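Local coordinates for protein beta-N-acetylglucosaminidase (Thermotoga maritima, PDB 3WO8) that probably hydrolyses terminal non-reducing N-acetyl-D-hexosamine residues from N-acetyl-beta-D-hexosaminides, as a glycoside hydrolase of family 3, at residues Tyr437-Asn442 / Arg447-Arg452; Lys196-Asp201 / Glu245-Asp250. All blocks are in the same frame, centred on the assembly; numbering follows the deposited sequence.

Interaction 1: residues Tyr437-Asn442 / Arg447-Arg452; sequences YFVLRN and RYFEGR
Tyr437 and Phe449 lay their rings together as an offset stack, the planes only 18° apart and the centroids 4.4 Å from each other. The overlap is shifted: Phe449 CD1 stands over the middle of the tyrosine ring, whereas Tyr437 CD1 sits nearer the rim of the phenylalanine ring. The closest carbons are Tyr437 CE1 and Phe449 CE1, 3.8 Å apart. Although the rings are nearly parallel, the two side chains reach the stack at about a right angle. Phe449 is the centre of an inverse gamma turn, and the CB of Tyr448 lies over the other face of its ring. Arg452 comes up obliquely beside the tyrosine ring, its CD 3.7 Å from Tyr437 CE2. With the chain bent at chi2 (-146°), Arg452 NH1 ends 3.3 Å from Tyr437 OH; NH1 itself is hydrogen-bonded to the carbonyl oxygens of Leu428 and Leu430. Val439 CG2 only brushes Phe449 CD2, at 4.5 Å. The contact thus folds the loop after strand 435-439 back over that strand before the chain enters the neighbouring parallel strand 453-456, with Phe449 also touching Ile454 of the latter and His427 and Leu428 of helix 421-429.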
# COMPACT_ATOMS: atom_id res chain seq x y z
N TYR B 437 24.12 17.90 -13.52
CA TYR B 437 24.05 16.50 -13.78
C TYR B 437 23.49 15.84 -12.52
O TYR B 437 23.91 16.18 -11.41
CB TYR B 437 25.42 16.00 -14.12
CG TYR B 437 25.93 16.53 -15.44
CD1 TYR B 437 25.66 15.86 -16.61
CD2 TYR B 437 26.67 17.70 -15.51
CE1 TYR B 437 26.12 16.32 -17.83
CE2 TYR B 437 27.13 18.16 -16.73
CZ TYR B 437 26.87 17.46 -17.87
OH TYR B 437 27.32 17.88 -19.08
N PHE B 438 22.47 15.00 -12.67
CA PHE B 438 21.97 14.21 -11.54
C PHE B 438 22.50 12.79 -11.73
O PHE B 438 22.06 12.08 -12.65
CB PHE B 438 20.46 14.22 -11.47
CG PHE B 438 19.87 15.46 -10.91
CD1 PHE B 438 19.88 16.61 -11.61
CD2 PHE B 438 19.24 15.45 -9.69
CE1 PHE B 438 19.31 17.77 -11.12
CE2 PHE B 438 18.65 16.60 -9.17
CZ PHE B 438 18.68 17.77 -9.89
N VAL B 439 23.46 12.41 -10.90
CA VAL B 439 23.97 11.04 -10.90
C VAL B 439 23.00 10.25 -10.02
O VAL B 439 22.97 10.36 -8.77
CB VAL B 439 25.44 10.95 -10.43
CG1 VAL B 439 25.88 9.50 -10.28
CG2 VAL B 439 26.34 11.67 -11.42
N LEU B 440 22.18 9.50 -10.71
CA LEU B 440 21.00 8.87 -10.11
C LEU B 440 21.28 7.51 -9.50
O LEU B 440 20.63 7.14 -8.52
CB LEU B 440 19.89 8.76 -11.16
CG LEU B 440 18.70 9.73 -11.03
CD1 LEU B 440 18.93 10.99 -10.20
CD2 LEU B 440 18.22 10.10 -12.42
N ARG B 441 22.29 6.83 -10.04
CA ARG B 441 22.56 5.44 -9.69
C ARG B 441 23.96 5.22 -9.11
O ARG B 441 24.17 5.25 -7.89
CB ARG B 441 22.27 4.54 -10.90
CG ARG B 441 20.79 4.53 -11.26
CD ARG B 441 20.53 3.66 -12.45
NE ARG B 441 20.69 2.24 -12.13
CZ ARG B 441 19.92 1.26 -12.61
NH1 ARG B 441 18.90 1.55 -13.42
NH2 ARG B 441 20.17 -0.01 -12.26
N ASN B 442 24.91 4.97 -9.96
CA ASN B 442 26.23 4.61 -9.50
C ASN B 442 27.07 5.84 -9.24
O ASN B 442 27.41 6.55 -10.17
CB ASN B 442 26.89 3.78 -10.57
CG ASN B 442 28.12 3.04 -10.06
OD1 ASN B 442 28.73 3.39 -9.04
ND2 ASN B 442 28.49 2.00 -10.79
N ARG B 447 33.07 10.70 -11.41
CA ARG B 447 34.43 10.99 -11.87
C ARG B 447 34.43 11.73 -13.21
O ARG B 447 35.16 12.71 -13.39
CB ARG B 447 35.28 9.71 -11.94
CG ARG B 447 34.99 8.84 -13.15
CD ARG B 447 35.04 7.37 -12.79
NE ARG B 447 36.39 6.88 -12.54
CZ ARG B 447 37.16 6.25 -13.43
NH1 ARG B 447 36.74 6.04 -14.68
NH2 ARG B 447 38.37 5.83 -13.06
N TYR B 448 33.57 11.28 -14.12
CA TYR B 448 33.48 11.83 -15.47
C TYR B 448 33.18 13.34 -15.49
O TYR B 448 33.68 14.08 -16.32
CB TYR B 448 32.36 11.14 -16.20
CG TYR B 448 32.57 9.68 -16.45
CD1 TYR B 448 33.50 9.24 -17.38
CD2 TYR B 448 31.80 8.73 -15.80
CE1 TYR B 448 33.67 7.89 -17.65
CE2 TYR B 448 31.96 7.38 -16.05
CZ TYR B 448 32.89 6.95 -16.99
OH TYR B 448 33.05 5.59 -17.26
N PHE B 449 32.35 13.77 -14.55
CA PHE B 449 31.88 15.13 -14.51
C PHE B 449 32.68 15.93 -13.53
O PHE B 449 32.14 16.51 -12.60
CB PHE B 449 30.39 15.15 -14.19
CG PHE B 449 29.61 14.28 -15.13
CD1 PHE B 449 29.51 14.60 -16.47
CD2 PHE B 449 29.07 13.09 -14.69
CE1 PHE B 449 28.85 13.77 -17.36
CE2 PHE B 449 28.39 12.25 -15.56
CZ PHE B 449 28.28 12.60 -16.90
N GLU B 450 33.98 15.95 -13.78
CA GLU B 450 34.94 16.62 -12.91
C GLU B 450 34.72 18.13 -12.87
O GLU B 450 34.69 18.78 -13.93
CB GLU B 450 36.37 16.30 -13.38
CG GLU B 450 37.46 17.28 -12.92
CD GLU B 450 37.95 18.23 -14.02
OE1 GLU B 450 39.16 18.20 -14.31
OE2 GLU B 450 37.16 19.01 -14.60
N GLY B 451 34.56 18.68 -11.67
CA GLY B 451 34.48 20.14 -11.49
C GLY B 451 33.13 20.74 -11.85
O GLY B 451 32.79 21.86 -11.40
N ARG B 452 32.36 20.00 -12.67
CA ARG B 452 30.97 20.35 -13.00
C ARG B 452 30.02 20.34 -11.79
O ARG B 452 30.39 19.97 -10.65
CB ARG B 452 30.45 19.43 -14.10
CG ARG B 452 31.40 19.39 -15.28
CD ARG B 452 30.69 19.25 -16.61
NE ARG B 452 31.63 19.32 -17.74
CZ ARG B 452 31.30 19.57 -19.01
NH1 ARG B 452 30.04 19.79 -19.38
NH2 ARG B 452 32.25 19.59 -19.92

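Interaction 2: residues Lys196-Asp201 / Glu245-Asp250; sequences KLWEED and EKIGFD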
# COMPACT_ATOMS: atom_id res chain seq x y z
N LYS B 196 -37.57 7.50 18.76
CA LYS B 196 -37.09 6.65 17.67
C LYS B 196 -35.59 6.83 17.51
O LYS B 196 -34.85 5.85 17.43
CB LYS B 196 -37.82 6.95 16.36
CG LYS B 196 -38.83 5.90 15.94
CD LYS B 196 -39.00 5.90 14.42
CE LYS B 196 -39.23 4.50 13.85
NZ LYS B 196 -38.60 4.32 12.51
N LEU B 197 -35.15 8.09 17.47
CA LEU B 197 -33.73 8.43 17.49
C LEU B 197 -32.89 7.73 18.53
O LEU B 197 -31.83 7.15 18.22
CB LEU B 197 -33.52 9.92 17.75
CG LEU B 197 -33.13 10.74 16.52
CD1 LEU B 197 -34.20 10.65 15.44
CD2 LEU B 197 -32.84 12.19 16.93
N TRP B 198 -33.35 7.83 19.77
CA TRP B 198 -32.64 7.29 20.92
C TRP B 198 -32.55 5.78 20.81
O TRP B 198 -31.50 5.19 21.00
CB TRP B 198 -33.33 7.71 22.22
CG TRP B 198 -32.58 7.28 23.40
CD1 TRP B 198 -32.85 6.21 24.19
CD2 TRP B 198 -31.36 7.86 23.91
NE1 TRP B 198 -31.90 6.09 25.17
CE2 TRP B 198 -30.98 7.09 25.02
CE3 TRP B 198 -30.57 8.96 23.54
CZ2 TRP B 198 -29.83 7.39 25.78
CZ3 TRP B 198 -29.40 9.25 24.30
CH2 TRP B 198 -29.06 8.47 25.41
N GLU B 199 -33.68 5.18 20.48
CA GLU B 199 -33.77 3.74 20.25
C GLU B 199 -33.03 3.21 19.03
O GLU B 199 -32.63 2.06 19.03
CB GLU B 199 -35.23 3.35 20.08
CG GLU B 199 -36.03 3.49 21.36
CD GLU B 199 -37.45 2.99 21.21
OE1 GLU B 199 -38.13 3.37 20.23
OE2 GLU B 199 -37.86 2.21 22.08
N GLU B 200 -32.92 4.00 17.96
CA GLU B 200 -32.34 3.49 16.69
C GLU B 200 -30.97 4.10 16.35
O GLU B 200 -29.94 3.53 16.65
CB GLU B 200 -33.33 3.68 15.55
CG GLU B 200 -34.51 2.73 15.64
CD GLU B 200 -35.70 3.17 14.81
OE1 GLU B 200 -35.52 3.78 13.73
OE2 GLU B 200 -36.84 2.89 15.24
N ASP B 201 -30.96 5.30 15.81
CA ASP B 201 -29.74 5.94 15.31
C ASP B 201 -28.63 6.17 16.35
O ASP B 201 -27.44 6.12 16.03
CB ASP B 201 -30.08 7.29 14.65
CG ASP B 201 -31.15 7.16 13.58
OD1 ASP B 201 -32.28 6.69 13.93
OD2 ASP B 201 -30.85 7.47 12.40
N GLU B 245 -24.08 15.41 28.27
CA GLU B 245 -24.82 15.18 29.53
C GLU B 245 -25.54 13.86 29.51
O GLU B 245 -25.25 12.97 30.31
CB GLU B 245 -25.82 16.31 29.85
CG GLU B 245 -25.14 17.67 29.97
CD GLU B 245 -26.07 18.83 30.31
OE1 GLU B 245 -27.27 18.83 29.97
OE2 GLU B 245 -25.55 19.79 30.91
N LYS B 246 -26.50 13.71 28.61
CA LYS B 246 -27.30 12.52 28.62
C LYS B 246 -26.43 11.26 28.43
O LYS B 246 -26.57 10.31 29.18
CB LYS B 246 -28.41 12.58 27.58
CG LYS B 246 -29.48 11.56 27.81
CD LYS B 246 -30.53 11.63 26.73
CE LYS B 246 -31.81 10.89 27.11
NZ LYS B 246 -31.53 9.56 27.73
N ILE B 247 -25.53 11.28 27.45
CA ILE B 247 -24.70 10.10 27.16
C ILE B 247 -23.52 9.99 28.11
O ILE B 247 -23.20 8.90 28.57
CB ILE B 247 -24.15 10.12 25.72
CG1 ILE B 247 -25.20 9.57 24.76
CG2 ILE B 247 -22.88 9.27 25.62
CD1 ILE B 247 -25.00 10.01 23.33
N GLY B 248 -22.88 11.12 28.34
CA GLY B 248 -21.77 11.19 29.26
C GLY B 248 -20.44 11.61 28.69
O GLY B 248 -19.46 11.77 29.43
N PHE B 249 -20.42 11.84 27.38
CA PHE B 249 -19.18 11.90 26.65
C PHE B 249 -18.49 13.23 26.84
O PHE B 249 -19.02 14.24 26.44
CB PHE B 249 -19.45 11.68 25.16
CG PHE B 249 -18.23 11.81 24.30
CD1 PHE B 249 -17.22 10.87 24.38
CD2 PHE B 249 -18.06 12.90 23.46
CE1 PHE B 249 -16.07 11.01 23.65
CE2 PHE B 249 -16.91 13.05 22.73
CZ PHE B 249 -15.92 12.09 22.81
N ASP B 250 -17.29 13.22 27.43
CA ASP B 250 -16.53 14.47 27.64
C ASP B 250 -15.25 14.56 26.82
O ASP B 250 -14.40 15.42 27.07
CB ASP B 250 -16.22 14.69 29.12
CG ASP B 250 -15.27 13.67 29.67
OD1 ASP B 250 -15.23 12.56 29.11
OD2 ASP B 250 -14.58 13.96 30.67
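Lys246 lies over one face of the Trp198 indole, its ammonium group above the six-membered ring. Lys246 NZ is 3.6 Å from that ring's centroid and 21° off the normal, a cation-pi contact; it stands toward the rim, nearest Trp198 CZ2 at 3.4 Å. The methylene before it makes a CH-pi contact, with Lys246 CE 4.0 Å from the same centroid and only 10° off the normal. Extended as far as CE, the lysine chain lays Lys246 CD along the ring too, 3.6 Å from Trp198 CZ3, and the turn at chi4 (-44°) swings NZ across to the CZ2 side. Ile247 adds an oblique apolar touch, CG1 to Trp198 CH2 at 4.1 Å. The two main side chains come from opposite directions; the nearest CA atoms of the two segments, those of Trp198 and Ile247, are 10.5 Å apart. Substituting an alanine for Trp198 would probably leave the Lys246 ammonium without its aromatic platform and open a gap beside Ile247. The indole also has a cation-pi partner in Arg206, from helix 203-211, and rests on Val242. It thereby bridges helix 194-199 to the end of helix 236-247, on the surface of the TIM-barrel domain just before strand 253-257.

Overall arrangement
Interactions 1 and 2 belong to different parts of the chain: 196-201 with 245-250 lies in the N-terminal TIM-barrel domain of family 3, and 437-442 with 447-452 in the C-terminal domain. Their centres are 66 Å apart, their nearest atoms about 47 Å, and they lie on opposite sides of the chain's centre. Interaction 2 joins segments far apart in sequence at the surface, whereas interaction 1 is a buried, local turn back upon one strand. The second subunit touches segment 437-442 but neither segment of interaction 2: away from the stack, Arg441 forms a salt bridge with Asp139 of that subunit, and Asn442 packs on its Leu130. The enzyme's dimer architecture is associated with its active site, but nothing here places either contact in that site.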